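Local coordinates for protein N-formylglutamate amidohydrolase (Ralstonia eutropha, PDB 2Q7S) that binds zinc and probably acts as a metal-dependent hydrolase of the N-formylglutamate amidohydrolase family, at residues A[74-88]-A[139-151]. Sequence-based numbering, arbitrary orientation. Where two conformers were deposited one is given.
Sequences AATFPRVYIDPNRML and RRINRYYRPYHAA
The guanidinium of R140 lies flat on the Y81 ring, planes 9° apart, with CD over the ring centre and the charged end toward the rim. From there R140 NH1 reaches Y81 O at 2.6 Å, in the carbonyl plane on a lone pair, gripping ring and backbone of one tyrosine. The Y81 ring, whose hydroxyl bonds D40, turns its edge to the face of Y144, and Y144 sets CB over the centre of the F77 ring, 3.7 Å from its centroid. Beside this aromatic cluster I82 CD1 packs 3.6 Å from I141 CG1. Y145 swings its ring off the helix, CG opposite the backbone N (chi1 -175°), so that its edge faces D83 O and R86 O in the ring plane; L88 CD2 covers one face, and the hydroxyl donates to R86 O (2.6 Å). One turn on, H149 NE2 meets P84 O, tilted from the carbonyl plane, in a bent bond whose unusually short 2.5 Å is doubtful. P84 sets CG over one face of Y148, toward the rim, and CB 3.5 Å from Y148 CD2; the Y148 hydroxyl bonds D29. Helix 134-163 thus packs on the loop following strand 71-75, Y145 and H149 meeting the carbonyls of R86 and P84 in its type I turn. D83, which opens that turn and forms an Asx turn, bonds the zinc ligand H32, placing this loop in the second shell of the zinc site.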
# COMPACT_ATOMS: atom_id res chain seq x y z
N ALA A 74 -7.57 -4.81 -2.97
CA ALA A 74 -7.08 -3.65 -3.68
C ALA A 74 -8.12 -2.54 -3.85
O ALA A 74 -9.28 -2.82 -4.22
CB ALA A 74 -6.51 -4.09 -5.02
N ALA A 75 -7.71 -1.29 -3.62
CA ALA A 75 -8.55 -0.10 -3.83
C ALA A 75 -8.84 0.20 -5.31
O ALA A 75 -7.96 0.08 -6.16
CB ALA A 75 -7.93 1.14 -3.19
N THR A 76 -10.07 0.59 -5.63
CA THR A 76 -10.40 0.95 -7.02
C THR A 76 -10.42 2.49 -7.17
O THR A 76 -10.29 3.02 -8.27
CB THR A 76 -11.77 0.36 -7.49
OG1 THR A 76 -12.77 0.73 -6.58
CG2 THR A 76 -11.77 -1.17 -7.60
N PHE A 77 -10.55 3.19 -6.06
CA PHE A 77 -10.50 4.64 -6.04
C PHE A 77 -9.05 5.08 -5.94
O PHE A 77 -8.22 4.33 -5.43
CB PHE A 77 -11.29 5.21 -4.88
CG PHE A 77 -10.92 4.65 -3.56
CD1 PHE A 77 -11.53 3.46 -3.11
CD2 PHE A 77 -9.97 5.27 -2.75
CE1 PHE A 77 -11.19 2.88 -1.97
CE2 PHE A 77 -9.65 4.69 -1.55
CZ PHE A 77 -10.26 3.52 -1.14
N PRO A 78 -8.77 6.33 -6.36
CA PRO A 78 -7.39 6.78 -6.33
C PRO A 78 -6.98 7.25 -4.94
O PRO A 78 -7.77 7.90 -4.22
CB PRO A 78 -7.35 7.91 -7.37
CG PRO A 78 -8.80 8.07 -7.87
CD PRO A 78 -9.66 7.39 -6.87
N ARG A 79 -5.74 6.95 -4.57
CA ARG A 79 -5.21 7.38 -3.29
C ARG A 79 -5.12 8.89 -3.14
O ARG A 79 -5.10 9.37 -2.00
CB ARG A 79 -3.86 6.72 -2.99
CG ARG A 79 -2.73 7.16 -3.83
CD ARG A 79 -1.98 8.31 -3.22
NE ARG A 79 -1.16 8.01 -2.07
CZ ARG A 79 0.14 7.71 -2.06
NH1 ARG A 79 0.83 7.59 -3.18
NH2 ARG A 79 0.76 7.52 -0.91
N VAL A 80 -4.99 9.61 -4.28
CA VAL A 80 -5.00 11.07 -4.31
C VAL A 80 -6.39 11.65 -4.03
O VAL A 80 -6.53 12.86 -3.78
CB VAL A 80 -4.48 11.63 -5.66
CG1 VAL A 80 -4.59 13.14 -5.68
CG2 VAL A 80 -3.03 11.18 -5.89
N TYR A 81 -7.41 10.80 -4.09
CA TYR A 81 -8.79 11.16 -3.70
C TYR A 81 -9.01 10.94 -2.21
O TYR A 81 -9.45 11.85 -1.48
CB TYR A 81 -9.76 10.35 -4.51
CG TYR A 81 -11.23 10.63 -4.29
CD1 TYR A 81 -11.82 11.80 -4.79
CD2 TYR A 81 -12.04 9.72 -3.62
CE1 TYR A 81 -13.18 12.04 -4.63
CE2 TYR A 81 -13.39 9.98 -3.42
CZ TYR A 81 -13.97 11.12 -3.95
OH TYR A 81 -15.31 11.36 -3.79
N ILE A 82 -8.73 9.72 -1.76
CA ILE A 82 -8.54 9.47 -0.36
C ILE A 82 -7.59 8.31 -0.22
O ILE A 82 -7.63 7.37 -1.00
CB ILE A 82 -9.87 9.26 0.37
CG1 ILE A 82 -9.63 9.15 1.88
CG2 ILE A 82 -10.69 8.10 -0.22
CD1 ILE A 82 -10.99 9.25 2.74
N ASP A 83 -6.69 8.42 0.75
CA ASP A 83 -5.57 7.48 0.87
C ASP A 83 -5.85 6.51 2.00
O ASP A 83 -5.71 6.89 3.15
CB ASP A 83 -4.30 8.24 1.20
CG ASP A 83 -3.09 7.37 1.19
OD1 ASP A 83 -3.22 6.13 1.31
OD2 ASP A 83 -1.99 7.94 1.03
N PRO A 84 -6.19 5.24 1.67
CA PRO A 84 -6.47 4.29 2.74
C PRO A 84 -5.31 3.93 3.67
O PRO A 84 -5.59 3.31 4.69
CB PRO A 84 -6.95 3.03 2.02
CG PRO A 84 -7.05 3.37 0.60
CD PRO A 84 -6.30 4.59 0.35
N ASN A 85 -4.07 4.26 3.30
CA ASN A 85 -2.90 3.97 4.14
C ASN A 85 -2.64 5.05 5.12
O ASN A 85 -1.57 5.09 5.75
CB ASN A 85 -1.63 3.75 3.29
CG ASN A 85 -1.06 2.36 3.48
OD1 ASN A 85 -1.79 1.43 3.83
ND2 ASN A 85 0.23 2.23 3.35
N ARG A 86 -3.53 6.03 5.21
CA ARG A 86 -3.36 7.05 6.25
C ARG A 86 -4.42 6.79 7.27
O ARG A 86 -5.44 6.16 6.99
CB ARG A 86 -3.50 8.46 5.65
CG ARG A 86 -2.45 8.79 4.58
CD ARG A 86 -0.99 8.71 5.07
NE ARG A 86 -0.03 9.05 4.04
CZ ARG A 86 0.56 8.19 3.18
NH1 ARG A 86 0.30 6.89 3.16
NH2 ARG A 86 1.43 8.67 2.28
N MSE A 87 -4.20 7.33 8.46
CA MSE A 87 -5.18 7.34 9.51
C MSE A 87 -6.20 8.43 9.25
O MSE A 87 -5.97 9.41 8.56
CB MSE A 87 -4.49 7.60 10.87
CG MSE A 87 -3.38 6.67 11.19
SE MSE A 87 -4.10 4.91 11.60
CE MSE A 87 -3.79 3.80 10.06
N LEU A 88 -7.35 8.24 9.87
CA LEU A 88 -8.50 9.07 9.67
C LEU A 88 -8.34 10.45 10.28
O LEU A 88 -9.09 11.35 9.91
CB LEU A 88 -9.73 8.37 10.25
CG LEU A 88 -10.40 7.41 9.26
CD1 LEU A 88 -11.70 6.91 9.89
CD2 LEU A 88 -10.59 8.08 7.92
N ARG A 139 -17.78 12.25 3.44
CA ARG A 139 -18.39 11.36 2.46
C ARG A 139 -17.37 10.49 1.75
O ARG A 139 -17.59 9.27 1.55
CB ARG A 139 -19.28 12.15 1.50
CG ARG A 139 -20.55 12.62 2.19
CD ARG A 139 -21.59 13.10 1.19
NE ARG A 139 -21.20 14.36 0.57
CZ ARG A 139 -21.54 15.56 1.02
NH1 ARG A 139 -22.30 15.69 2.10
NH2 ARG A 139 -21.11 16.63 0.37
N ARG A 140 -16.21 11.08 1.41
CA ARG A 140 -15.08 10.25 0.94
C ARG A 140 -14.79 9.14 1.93
O ARG A 140 -14.63 7.97 1.53
CB ARG A 140 -13.77 11.06 0.69
CG ARG A 140 -13.95 12.10 -0.37
CD ARG A 140 -12.67 12.72 -0.78
NE ARG A 140 -12.89 13.89 -1.64
CZ ARG A 140 -11.90 14.54 -2.24
NH1 ARG A 140 -10.65 14.13 -2.08
NH2 ARG A 140 -12.15 15.62 -2.98
N ILE A 141 -14.65 9.51 3.19
CA ILE A 141 -14.32 8.53 4.22
C ILE A 141 -15.36 7.42 4.27
O ILE A 141 -14.99 6.27 4.25
CB ILE A 141 -14.14 9.15 5.63
CG1 ILE A 141 -12.88 10.02 5.68
CG2 ILE A 141 -14.04 8.02 6.70
CD1 ILE A 141 -12.77 10.99 6.86
N ASN A 142 -16.66 7.75 4.29
CA ASN A 142 -17.71 6.74 4.39
C ASN A 142 -17.83 5.81 3.18
O ASN A 142 -18.01 4.61 3.33
CB ASN A 142 -19.08 7.41 4.66
CG ASN A 142 -19.12 8.10 5.99
OD1 ASN A 142 -18.34 7.75 6.87
ND2 ASN A 142 -20.02 9.07 6.14
N ARG A 143 -17.76 6.39 1.98
CA ARG A 143 -17.99 5.66 0.76
C ARG A 143 -16.80 4.83 0.29
O ARG A 143 -17.01 3.82 -0.33
CB ARG A 143 -18.39 6.61 -0.36
CG ARG A 143 -19.60 7.43 -0.07
CD ARG A 143 -19.67 8.65 -1.05
NE ARG A 143 -20.89 9.42 -0.89
CZ ARG A 143 -21.19 10.52 -1.58
NH1 ARG A 143 -20.34 11.00 -2.48
NH2 ARG A 143 -22.33 11.15 -1.35
N TYR A 144 -15.56 5.29 0.55
CA TYR A 144 -14.39 4.65 -0.00
C TYR A 144 -13.46 4.08 1.08
O TYR A 144 -13.10 2.90 1.04
CB TYR A 144 -13.65 5.60 -0.97
CG TYR A 144 -14.49 6.12 -2.09
CD1 TYR A 144 -14.58 5.45 -3.29
CD2 TYR A 144 -15.22 7.29 -1.94
CE1 TYR A 144 -15.36 5.94 -4.30
CE2 TYR A 144 -16.01 7.77 -2.96
CZ TYR A 144 -16.07 7.11 -4.12
OH TYR A 144 -16.84 7.60 -5.10
N TYR A 145 -13.08 4.87 2.04
CA TYR A 145 -12.12 4.42 3.06
C TYR A 145 -12.67 3.35 3.99
O TYR A 145 -12.02 2.31 4.19
CB TYR A 145 -11.69 5.64 3.88
CG TYR A 145 -10.61 5.38 4.92
CD1 TYR A 145 -10.91 4.82 6.16
CD2 TYR A 145 -9.31 5.75 4.67
CE1 TYR A 145 -9.89 4.63 7.11
CE2 TYR A 145 -8.33 5.57 5.62
CZ TYR A 145 -8.61 4.99 6.79
OH TYR A 145 -7.57 4.86 7.71
N ARG A 146 -13.84 3.60 4.57
CA ARG A 146 -14.38 2.69 5.57
C ARG A 146 -14.64 1.28 5.02
O ARG A 146 -14.29 0.30 5.64
CB ARG A 146 -15.62 3.28 6.23
CG ARG A 146 -15.34 4.51 7.17
CD ARG A 146 -16.56 4.78 8.06
NE ARG A 146 -16.56 6.14 8.55
CZ ARG A 146 -15.93 6.56 9.64
NH1 ARG A 146 -15.19 5.74 10.33
NH2 ARG A 146 -16.02 7.83 9.99
N PRO A 147 -15.28 1.17 3.84
CA PRO A 147 -15.40 -0.16 3.22
C PRO A 147 -14.10 -0.86 2.96
O PRO A 147 -13.99 -2.06 3.25
CB PRO A 147 -16.13 0.15 1.90
CG PRO A 147 -16.86 1.33 2.17
CD PRO A 147 -15.99 2.17 3.04
N TYR A 148 -13.13 -0.13 2.38
CA TYR A 148 -11.82 -0.68 2.17
C TYR A 148 -11.26 -1.19 3.49
O TYR A 148 -10.82 -2.35 3.59
CB TYR A 148 -10.88 0.36 1.55
CG TYR A 148 -9.49 -0.20 1.27
CD1 TYR A 148 -9.20 -0.79 0.05
CD2 TYR A 148 -8.48 -0.15 2.23
CE1 TYR A 148 -7.93 -1.32 -0.21
CE2 TYR A 148 -7.21 -0.62 1.95
CZ TYR A 148 -6.96 -1.24 0.74
OH TYR A 148 -5.71 -1.75 0.44
N HIS A 149 -11.24 -0.34 4.51
CA HIS A 149 -10.66 -0.78 5.78
C HIS A 149 -11.44 -1.86 6.52
O HIS A 149 -10.82 -2.81 7.08
CB HIS A 149 -10.28 0.41 6.69
CG HIS A 149 -8.87 0.79 6.49
ND1 HIS A 149 -7.85 0.27 7.27
CD2 HIS A 149 -8.26 1.47 5.48
CE1 HIS A 149 -6.69 0.66 6.77
NE2 HIS A 149 -6.90 1.37 5.68
N ALA A 150 -12.77 -1.81 6.48
CA ALA A 150 -13.58 -2.96 6.98
C ALA A 150 -13.18 -4.31 6.30
O ALA A 150 -13.10 -5.35 6.98
CB ALA A 150 -15.07 -2.71 6.84
N ALA A 151 -12.89 -4.27 5.00
CA ALA A 151 -12.55 -5.50 4.23
C ALA A 151 -11.21 -5.99 4.72
O ALA A 151 -11.04 -7.18 4.94
CB ALA A 151 -12.49 -5.24 2.73
O HOH W 1 -7.45 15.00 -2.71
O HOH W 2 -17.38 11.07 -1.84